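Local coordinates for replication protein A (Methanococcus maripaludis, PDB 3E0E) that probably binds DNA and is represented here by an OB-fold domain, one part of the longer replication protein, at residues 2-7 and 44-49; 13-18 and 71-76; 19-24 and 64-69; 49-54 and 83-88. All blocks are in the same frame, centred on the assembly; numbering follows the deposited sequence.

Contact 1: 2-7 and 44-49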
# COMPACT_ATOMS: atom_id res chain seq x y z
N ASN A 2 0.50 12.35 -9.33
CA ASN A 2 0.41 10.94 -8.99
C ASN A 2 1.73 10.35 -9.44
O ASN A 2 2.30 10.78 -10.45
CB ASN A 2 -0.76 10.29 -9.73
CG ASN A 2 -2.10 10.88 -9.32
OD1 ASN A 2 -2.42 10.95 -8.13
ND2 ASN A 2 -2.88 11.32 -10.30
N TYR A 3 2.24 9.39 -8.69
CA TYR A 3 3.52 8.79 -9.01
C TYR A 3 3.44 7.38 -9.54
O TYR A 3 2.51 6.63 -9.23
CB TYR A 3 4.40 8.76 -7.77
CG TYR A 3 5.03 10.07 -7.39
CD1 TYR A 3 6.09 10.59 -8.13
CD2 TYR A 3 4.61 10.77 -6.27
CE1 TYR A 3 6.72 11.77 -7.76
CE2 TYR A 3 5.23 11.95 -5.88
CZ TYR A 3 6.29 12.44 -6.63
OH TYR A 3 6.95 13.57 -6.22
N LYS A 4 4.43 7.02 -10.35
CA LYS A 4 4.55 5.67 -10.84
C LYS A 4 5.50 5.10 -9.79
O LYS A 4 6.32 5.83 -9.23
CB LYS A 4 5.20 5.64 -12.23
CG LYS A 4 4.28 6.14 -13.34
CD LYS A 4 3.08 5.22 -13.51
CE LYS A 4 2.20 5.62 -14.68
NZ LYS A 4 1.05 4.68 -14.85
N ILE A 5 5.38 3.81 -9.51
CA ILE A 5 6.23 3.20 -8.50
C ILE A 5 7.72 3.39 -8.79
O ILE A 5 8.51 3.55 -7.86
CB ILE A 5 5.90 1.70 -8.36
CG1 ILE A 5 4.49 1.54 -7.78
CG2 ILE A 5 6.94 1.01 -7.49
CD1 ILE A 5 3.97 0.11 -7.73
N SER A 6 8.09 3.42 -10.06
CA SER A 6 9.50 3.60 -10.43
C SER A 6 10.01 5.00 -10.10
O SER A 6 11.22 5.22 -10.04
CB SER A 6 9.70 3.32 -11.92
OG SER A 6 8.98 4.25 -12.71
N GLU A 7 9.10 5.94 -9.88
CA GLU A 7 9.49 7.31 -9.58
C GLU A 7 9.63 7.58 -8.09
O GLU A 7 10.15 8.62 -7.68
CB GLU A 7 8.46 8.28 -10.17
CG GLU A 7 8.22 8.07 -11.65
CD GLU A 7 7.17 9.02 -12.21
OE1 GLU A 7 6.06 9.08 -11.64
OE2 GLU A 7 7.45 9.69 -13.22
N LEU A 44 2.04 -4.20 -4.02
CA LEU A 44 1.44 -3.36 -5.05
C LEU A 44 2.27 -3.32 -6.32
O LEU A 44 3.49 -3.37 -6.27
CB LEU A 44 1.28 -1.96 -4.49
CG LEU A 44 0.47 -1.89 -3.19
CD1 LEU A 44 0.69 -0.55 -2.53
CD2 LEU A 44 -1.00 -2.12 -3.49
N LYS A 45 1.60 -3.19 -7.46
CA LYS A 45 2.30 -3.15 -8.73
C LYS A 45 1.60 -2.27 -9.75
O LYS A 45 0.38 -2.17 -9.76
CB LYS A 45 2.41 -4.56 -9.31
CG LYS A 45 3.09 -4.62 -10.68
CD LYS A 45 3.06 -6.00 -11.31
CE LYS A 45 1.66 -6.39 -11.77
NZ LYS A 45 1.67 -7.64 -12.60
N ASP A 46 2.39 -1.60 -10.59
CA ASP A 46 1.84 -0.81 -11.69
C ASP A 46 2.68 -1.16 -12.90
O ASP A 46 3.45 -2.13 -12.84
CB ASP A 46 1.81 0.71 -11.40
CG ASP A 46 3.19 1.33 -11.21
OD1 ASP A 46 4.22 0.74 -11.57
OD2 ASP A 46 3.21 2.47 -10.69
N ASP A 47 2.55 -0.42 -14.00
CA ASP A 47 3.31 -0.76 -15.20
C ASP A 47 4.80 -0.43 -15.15
O ASP A 47 5.52 -0.68 -16.12
CB ASP A 47 2.69 -0.10 -16.43
CG ASP A 47 2.63 1.41 -16.34
OD1 ASP A 47 2.22 2.05 -17.33
OD2 ASP A 47 2.97 1.96 -15.27
N THR A 48 5.27 0.10 -14.02
CA THR A 48 6.68 0.46 -13.88
C THR A 48 7.44 -0.28 -12.79
O THR A 48 8.66 -0.24 -12.74
CB THR A 48 6.85 1.97 -13.61
OG1 THR A 48 6.38 2.27 -12.29
CG2 THR A 48 6.07 2.79 -14.62
N GLY A 49 6.71 -0.96 -11.91
CA GLY A 49 7.38 -1.68 -10.84
C GLY A 49 6.45 -2.18 -9.76
O GLY A 49 5.24 -2.18 -9.93
O HOH W 1 1.20 4.36 -9.96
O HOH W 2 0.49 1.73 -14.25

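Contact 2: 13-18 and 71-76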
# COMPACT_ATOMS: atom_id res chain seq x y z
N SER A 13 6.67 11.58 0.07
CA SER A 13 5.27 11.32 0.38
C SER A 13 4.48 11.58 -0.89
O SER A 13 4.57 12.65 -1.48
CB SER A 13 4.79 12.24 1.51
OG SER A 13 5.34 11.82 2.74
N GLY A 14 3.72 10.59 -1.32
CA GLY A 14 2.95 10.75 -2.53
C GLY A 14 1.85 9.72 -2.66
O GLY A 14 1.55 8.98 -1.73
N THR A 15 1.26 9.68 -3.85
CA THR A 15 0.17 8.76 -4.12
C THR A 15 0.48 7.96 -5.37
O THR A 15 1.05 8.48 -6.32
CB THR A 15 -1.15 9.54 -4.36
OG1 THR A 15 -1.42 10.38 -3.23
CG2 THR A 15 -2.31 8.59 -4.56
N ILE A 16 0.11 6.68 -5.36
CA ILE A 16 0.31 5.82 -6.51
C ILE A 16 -1.01 5.09 -6.74
O ILE A 16 -1.76 4.85 -5.79
CB ILE A 16 1.41 4.75 -6.30
CG1 ILE A 16 1.08 3.87 -5.08
CG2 ILE A 16 2.77 5.42 -6.17
CD1 ILE A 16 2.01 2.67 -4.93
N ASN A 17 -1.30 4.77 -8.00
CA ASN A 17 -2.51 4.04 -8.34
C ASN A 17 -1.95 2.70 -8.77
O ASN A 17 -1.32 2.59 -9.82
CB ASN A 17 -3.25 4.71 -9.50
CG ASN A 17 -3.70 6.11 -9.17
OD1 ASN A 17 -3.87 6.45 -8.00
ND2 ASN A 17 -3.90 6.93 -10.19
N ALA A 18 -2.17 1.68 -7.95
CA ALA A 18 -1.60 0.38 -8.23
C ALA A 18 -2.49 -0.82 -7.95
O ALA A 18 -3.41 -0.76 -7.14
CB ALA A 18 -0.30 0.23 -7.46
N GLU A 71 -5.85 3.49 -4.86
CA GLU A 71 -5.17 4.77 -4.79
C GLU A 71 -4.55 4.74 -3.41
O GLU A 71 -5.26 4.78 -2.40
CB GLU A 71 -6.16 5.92 -4.89
CG GLU A 71 -5.48 7.27 -5.00
CD GLU A 71 -6.46 8.40 -5.24
OE1 GLU A 71 -6.00 9.53 -5.54
OE2 GLU A 71 -7.68 8.16 -5.14
N VAL A 72 -3.23 4.64 -3.36
CA VAL A 72 -2.51 4.55 -2.09
C VAL A 72 -1.65 5.78 -1.86
O VAL A 72 -0.76 6.06 -2.64
CB VAL A 72 -1.59 3.31 -2.08
CG1 VAL A 72 -0.88 3.22 -0.75
CG2 VAL A 72 -2.40 2.05 -2.34
N SER A 73 -1.92 6.50 -0.77
CA SER A 73 -1.15 7.69 -0.43
C SER A 73 -0.35 7.38 0.82
O SER A 73 -0.87 6.82 1.77
CB SER A 73 -2.08 8.86 -0.16
OG SER A 73 -2.89 9.14 -1.29
N GLY A 74 0.93 7.74 0.82
CA GLY A 74 1.73 7.45 1.99
C GLY A 74 3.15 7.96 1.92
O GLY A 74 3.50 8.73 1.02
N TYR A 75 3.96 7.51 2.87
CA TYR A 75 5.36 7.90 2.99
C TYR A 75 6.24 6.74 2.55
O TYR A 75 6.06 5.61 3.00
CB TYR A 75 5.65 8.25 4.45
CG TYR A 75 7.00 8.86 4.68
CD1 TYR A 75 7.24 10.20 4.38
CD2 TYR A 75 8.05 8.11 5.22
CE1 TYR A 75 8.48 10.78 4.61
CE2 TYR A 75 9.30 8.68 5.45
CZ TYR A 75 9.50 10.02 5.15
OH TYR A 75 10.73 10.59 5.39
N VAL A 76 7.20 7.03 1.68
CA VAL A 76 8.11 6.01 1.17
C VAL A 76 9.37 5.95 2.01
O VAL A 76 9.98 6.97 2.29
CB VAL A 76 8.48 6.33 -0.30
CG1 VAL A 76 9.40 5.26 -0.86
CG2 VAL A 76 7.21 6.45 -1.13

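Contact 3: 19-24 and 64-69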
# COMPACT_ATOMS: atom_id res chain seq x y z
N GLU A 19 -2.17 -1.91 -8.63
CA GLU A 19 -2.87 -3.17 -8.48
C GLU A 19 -2.39 -3.91 -7.24
O GLU A 19 -1.19 -3.97 -6.97
CB GLU A 19 -2.61 -4.04 -9.72
CG GLU A 19 -2.98 -5.51 -9.54
CD GLU A 19 -2.48 -6.37 -10.68
OE1 GLU A 19 -2.65 -7.61 -10.60
OE2 GLU A 19 -1.91 -5.83 -11.66
N VAL A 20 -3.32 -4.46 -6.48
CA VAL A 20 -2.97 -5.24 -5.30
C VAL A 20 -2.67 -6.64 -5.83
O VAL A 20 -3.58 -7.37 -6.24
CB VAL A 20 -4.14 -5.28 -4.29
CG1 VAL A 20 -3.77 -6.16 -3.10
CG2 VAL A 20 -4.48 -3.86 -3.82
N VAL A 21 -1.39 -7.00 -5.85
CA VAL A 21 -0.96 -8.31 -6.34
C VAL A 21 -1.10 -9.35 -5.24
O VAL A 21 -1.33 -10.53 -5.50
CB VAL A 21 0.50 -8.26 -6.79
CG1 VAL A 21 0.95 -9.64 -7.27
CG2 VAL A 21 0.67 -7.22 -7.89
N THR A 22 -0.94 -8.90 -4.00
CA THR A 22 -1.06 -9.80 -2.87
C THR A 22 -1.46 -9.03 -1.64
O THR A 22 -1.13 -7.86 -1.49
CB THR A 22 0.27 -10.53 -2.58
OG1 THR A 22 0.75 -11.16 -3.77
CG2 THR A 22 0.06 -11.59 -1.51
N ALA A 23 -2.21 -9.69 -0.77
CA ALA A 23 -2.65 -9.11 0.49
C ALA A 23 -2.32 -10.18 1.52
O ALA A 23 -2.83 -11.30 1.43
CB ALA A 23 -4.15 -8.84 0.45
N TYR A 24 -1.46 -9.86 2.47
CA TYR A 24 -1.07 -10.84 3.48
C TYR A 24 -1.93 -10.79 4.73
O TYR A 24 -2.66 -9.83 4.95
CB TYR A 24 0.41 -10.65 3.83
CG TYR A 24 1.30 -10.75 2.61
CD1 TYR A 24 1.65 -9.61 1.88
CD2 TYR A 24 1.74 -11.99 2.15
CE1 TYR A 24 2.41 -9.71 0.72
CE2 TYR A 24 2.50 -12.10 0.99
CZ TYR A 24 2.83 -10.95 0.28
OH TYR A 24 3.56 -11.05 -0.88
N VAL A 64 -9.73 -4.82 1.10
CA VAL A 64 -8.96 -4.82 -0.13
C VAL A 64 -8.82 -6.26 -0.59
O VAL A 64 -8.64 -7.16 0.23
CB VAL A 64 -7.55 -4.21 0.08
CG1 VAL A 64 -6.55 -4.83 -0.88
CG2 VAL A 64 -7.61 -2.71 -0.14
N LYS A 65 -8.90 -6.47 -1.90
CA LYS A 65 -8.80 -7.82 -2.45
C LYS A 65 -7.76 -7.84 -3.56
O LYS A 65 -7.47 -6.82 -4.18
CB LYS A 65 -10.17 -8.23 -3.01
CG LYS A 65 -11.31 -7.98 -2.03
CD LYS A 65 -12.66 -7.82 -2.72
CE LYS A 65 -13.70 -7.24 -1.76
NZ LYS A 65 -15.01 -6.95 -2.42
N LYS A 66 -7.19 -9.02 -3.80
CA LYS A 66 -6.20 -9.16 -4.86
C LYS A 66 -6.90 -8.80 -6.16
O LYS A 66 -8.03 -9.22 -6.40
CB LYS A 66 -5.68 -10.59 -4.92
CG LYS A 66 -4.80 -10.88 -6.14
CD LYS A 66 -4.29 -12.31 -6.13
CE LYS A 66 -3.55 -12.64 -7.42
NZ LYS A 66 -2.43 -11.70 -7.71
N GLY A 67 -6.23 -8.02 -7.00
CA GLY A 67 -6.82 -7.62 -8.26
C GLY A 67 -7.38 -6.21 -8.21
O GLY A 67 -7.55 -5.56 -9.25
N ASP A 68 -7.69 -5.73 -7.00
CA ASP A 68 -8.22 -4.37 -6.86
C ASP A 68 -7.15 -3.38 -7.28
O ASP A 68 -5.95 -3.61 -7.07
CB ASP A 68 -8.59 -4.05 -5.41
CG ASP A 68 -9.87 -4.73 -4.95
OD1 ASP A 68 -10.65 -5.20 -5.81
OD2 ASP A 68 -10.09 -4.77 -3.72
N ILE A 69 -7.59 -2.27 -7.87
CA ILE A 69 -6.68 -1.20 -8.25
C ILE A 69 -6.96 -0.13 -7.20
O ILE A 69 -8.08 0.37 -7.09
CB ILE A 69 -6.96 -0.68 -9.66
CG1 ILE A 69 -6.85 -1.83 -10.66
CG2 ILE A 69 -5.96 0.42 -10.02
CD1 ILE A 69 -7.11 -1.45 -12.09
O HOH W 3 -3.54 -9.30 -8.88

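Contact 4: 49-54 and 83-88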
# COMPACT_ATOMS: atom_id res chain seq x y z
N GLY A 49 6.71 -0.96 -11.91
CA GLY A 49 7.38 -1.68 -10.84
C GLY A 49 6.45 -2.18 -9.76
O GLY A 49 5.24 -2.18 -9.93
N SER A 50 7.04 -2.62 -8.65
CA SER A 50 6.27 -3.13 -7.54
C SER A 50 6.85 -2.62 -6.23
O SER A 50 8.04 -2.28 -6.15
CB SER A 50 6.29 -4.66 -7.55
OG SER A 50 7.61 -5.15 -7.42
N ILE A 51 6.03 -2.58 -5.19
CA ILE A 51 6.48 -2.10 -3.90
C ILE A 51 5.57 -2.64 -2.80
O ILE A 51 4.39 -2.91 -3.04
CB ILE A 51 6.47 -0.56 -3.86
CG1 ILE A 51 7.09 -0.05 -2.57
CG2 ILE A 51 5.03 -0.06 -4.00
CD1 ILE A 51 7.27 1.45 -2.54
N ARG A 52 6.12 -2.82 -1.61
CA ARG A 52 5.36 -3.30 -0.47
C ARG A 52 4.63 -2.12 0.16
O ARG A 52 5.19 -1.04 0.28
CB ARG A 52 6.29 -3.92 0.57
CG ARG A 52 5.59 -4.46 1.81
CD ARG A 52 6.58 -4.65 2.94
NE ARG A 52 6.00 -5.36 4.07
CZ ARG A 52 6.40 -5.21 5.33
NH1 ARG A 52 7.37 -4.37 5.63
NH2 ARG A 52 5.81 -5.91 6.29
N GLY A 53 3.38 -2.34 0.55
CA GLY A 53 2.61 -1.30 1.19
C GLY A 53 2.22 -1.78 2.57
O GLY A 53 1.88 -2.95 2.73
N THR A 54 2.29 -0.92 3.58
CA THR A 54 1.93 -1.32 4.93
C THR A 54 0.73 -0.55 5.47
O THR A 54 0.76 0.68 5.60
CB THR A 54 3.13 -1.18 5.90
OG1 THR A 54 3.62 0.17 5.88
CG2 THR A 54 4.25 -2.13 5.50
N LEU A 83 12.38 -0.48 -1.03
CA LEU A 83 11.48 0.59 -0.63
C LEU A 83 10.12 0.04 -0.26
O LEU A 83 9.71 -1.02 -0.73
CB LEU A 83 11.33 1.61 -1.77
CG LEU A 83 12.58 2.37 -2.20
CD1 LEU A 83 12.24 3.30 -3.35
CD2 LEU A 83 13.14 3.17 -1.03
N GLU A 84 9.43 0.77 0.61
CA GLU A 84 8.09 0.39 1.04
C GLU A 84 7.32 1.67 1.24
O GLU A 84 7.90 2.73 1.47
CB GLU A 84 8.14 -0.37 2.37
CG GLU A 84 9.12 -1.52 2.43
CD GLU A 84 8.99 -2.31 3.72
OE1 GLU A 84 8.68 -1.69 4.76
OE2 GLU A 84 9.20 -3.54 3.69
N ILE A 85 6.00 1.59 1.15
CA ILE A 85 5.19 2.78 1.36
C ILE A 85 4.30 2.57 2.57
O ILE A 85 3.50 1.62 2.62
CB ILE A 85 4.35 3.10 0.10
CG1 ILE A 85 3.49 4.35 0.35
CG2 ILE A 85 3.49 1.90 -0.30
CD1 ILE A 85 2.92 4.96 -0.91
N SER A 86 4.46 3.43 3.57
CA SER A 86 3.66 3.38 4.79
C SER A 86 2.40 4.12 4.40
O SER A 86 2.42 5.32 4.12
CB SER A 86 4.38 4.09 5.93
OG SER A 86 3.70 3.88 7.16
N VAL A 87 1.29 3.39 4.37
CA VAL A 87 0.02 3.96 3.95
C VAL A 87 -0.66 4.91 4.92
O VAL A 87 -0.89 4.57 6.09
CB VAL A 87 -0.98 2.85 3.58
CG1 VAL A 87 -2.24 3.45 2.99
CG2 VAL A 87 -0.34 1.89 2.60
N ASP A 88 -0.96 6.10 4.42
CA ASP A 88 -1.66 7.13 5.18
C ASP A 88 -3.14 7.04 4.82
O ASP A 88 -4.02 7.20 5.67
CB ASP A 88 -1.15 8.53 4.81
CG ASP A 88 0.25 8.80 5.33
OD1 ASP A 88 0.93 9.67 4.76
OD2 ASP A 88 0.65 8.14 6.31
O HOH W 4 9.19 -3.29 -1.72

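Contact 1: 2-7 and 44-49
An Asx turn at Asp46, in the hairpin that joins strands 37-46 and 49-56 of this OB-fold barrel, receives the backbone of Ile5 and Ser6 from the N-terminal segment. The Asp46 carboxylate divides its work between its two oxygens. OD1 serves its own turn, accepting from N and from OG1 of Thr48, each at 2.7 Å and both from the same face of the carboxylate plane. OD2 reaches across the contact, where its syn lone pair takes a nearly straight bond from Ile5 N, 2.8 Å long with 168° at the hydrogen. A short carboxylate suits this double role. Because its hydrogen is directed at Asp46 OD1, Thr48 OG1 can accept from Ser6 N at 3.0 Å, a chain of bonds that calls for a hydroxyl. The Ile5 side chain runs past Asp46 in the opposite direction, its CG1 lying 3.3 Å from Asp46 OD2, and on the barrel side it packs against Ile16. Gly49 adopts backbone angles at which any side chain would collide with the carbonyl oxygen before it; its own O lies against Ile5 CD1. At the exposed edge the bend of Lys4 at chi2 (-64°) brings CD beside Asp47 OD2, and NZ beyond it makes a long, weak salt bridge to that oxygen at 3.4 Å. A water joins the two residues, accepting from Lys4 NZ at 3.1 Å and from Asp47 N at 3.0 Å.

Contact 2: 13-18 and 71-76
Thr15 and Ser73 sit opposite each other as a non-hydrogen-bonded pair where strands 12-29 and 69-78 run antiparallel in the wall of the OB barrel. Their hydroxyls meet directly: Thr15 OG1 donates to Ser73 OG at 2.7 Å. In Thr15 the hydroxyl is anti to the carbonyl carbon (chi1 -56°), which places CG2 anti to the backbone N, and this methyl rests 3.5 Å from Glu71 CG. An alanine here would probably leave Ser73 OG without this donor and open a small gap beside the Glu71 chain.

On the same face, Asn17 and Glu71 lie side by side and point the same way, their amide and carboxylate planes turned 81° apart; the touch is between Asn17 OD1 and the aliphatic CG of Glu71. At the other end Ser13 OG approaches the Tyr75 ring at its edge, in the ring plane, 3.0 Å from CD1, while the Tyr75 hydroxyl bonds to Asn11. The reverse face is apolar. There Ile16 and Val72 also lie side by side, with Ile16 CG1 4.1 Å from Val72 CB; both are buried, and Val72 also meets Leu44, which suits branched hydrocarbon side chains.

Between the faces run the backbone bonds of two hydrogen-bonded pairs, Ile16 with Val72 and Gly14 with Gly74. The first is joined by Val72 N to Ile16 O at 2.8 Å and by Ile16 N to Val72 O at 2.9 Å. The chemistry thus splits by face: mostly polar groups, with the Tyr75 ring, on one side of the wall, hydrocarbon on the other.

Contact 3: 19-24 and 64-69
Val20 of strand 12-29 lies against a type II beta turn, Lys65 to Asp68, in the segment that leads from strand 49-56 toward strand 69-78 of the OB fold. Backbone hydrogen bonds fix the two together. Val20 N donates to Asp68 O at 2.8 Å, and Gly67 N donates to Val20 O at 2.8 Å with 172° at the hydrogen, so both polar backbone atoms of one residue are used on the turn. Gly67 has a positive phi of 101°, as the third residue of a type II turn favours, where a side chain would collide with the preceding carbonyl oxygen. The turn is closed by Asp68 N to Lys65 O, and braced by Asp68 OD2, which accepts from Lys65 N from above the carboxylate plane; Asp68 OD1 bonds to Ser96 N.

The apolar part is a valine pair. Val20 CG2 lies 3.7 Å and Val20 CG1 3.8 Å from Val64 CG1, while Leu44 packs against Val20 from strand 37-46. An alanine at Val20 would probably open a gap beside Val64 CG1, where the two lost methyls had packed.

The charged part belongs to Lys66. Its long chain runs extended past the carbonyl oxygens of Val20 and Val21, its CG near both, and bends at chi4 (56°), turning NZ onto Val21 O, a bond of 2.7 Å. Val21 and Thr22 form a classic beta bulge facing Phe43, and Thr22 OG1 also donates to Val21 O. A water accepts from Lys66 NZ at 2.9 Å and donates to Glu19 OE1 at 2.6 Å.

Contact 4: 49-54 and 83-88
Arg52 and Glu84 lie side by side where strands 49-56 and 83-87 run parallel, the pairing of the third and fifth barrel strands that is characteristic of the OB fold. Arg52 leaves the backbone with CG anti to N (chi1 180°) and stays extended to NE. Its CB sits 4.2 Å from Glu84 CG, and CG is as far from Glu84 OE2. CD comes closer to that oxygen, at 2.9 Å, whereas NE stands back at 3.7 Å and CZ at 3.6 Å. At the tip NH1 donates to Glu84 OE2 at 2.8 Å, a salt bridge met on the syn side but 33° out of the carboxylate plane. NH2 turns to Ser41 OG. Thr54 CG2 lies 3.7 Å above the centre of one guanidinium face, so a methyl supports the flat group from the same strand.

The backbones are joined by Ile85 N to Arg52 O, Thr54 N to Ile85 O and Val87 N to Thr54 O. Ile51, which is buried, places CD1 4.1 Å from Leu83 CB and near Ile85 CB. Opposite charges on neighbouring strands would be expected to offset each other, so the salt bridge probably adds an electrostatic tie to a pairing already held by the backbone.

In the fold
The contacts join successive parts of one curled sheet. Contacts 1 and 2, with centres about 10 Å apart, meet where Tyr3 N probably bonds to Thr15 O at 2.8 Å and where Ile5 packs on Ile16. Contact 1 passes directly into contact 4 through the shared Gly49, and Leu44 N probably bonds to Ile51 O. Contacts 2 and 4 are the closest pair, about 8 Å between centres, linked by probable bonds such as Tyr75 O to Ser86 N. Contact 3 shares strand 12-29 with contact 2 but lies across the chain's centre from it; its nearest atoms stay about 6 Å from contact 4. Together the strand pairings of contacts 2 and 4 help close the barrel.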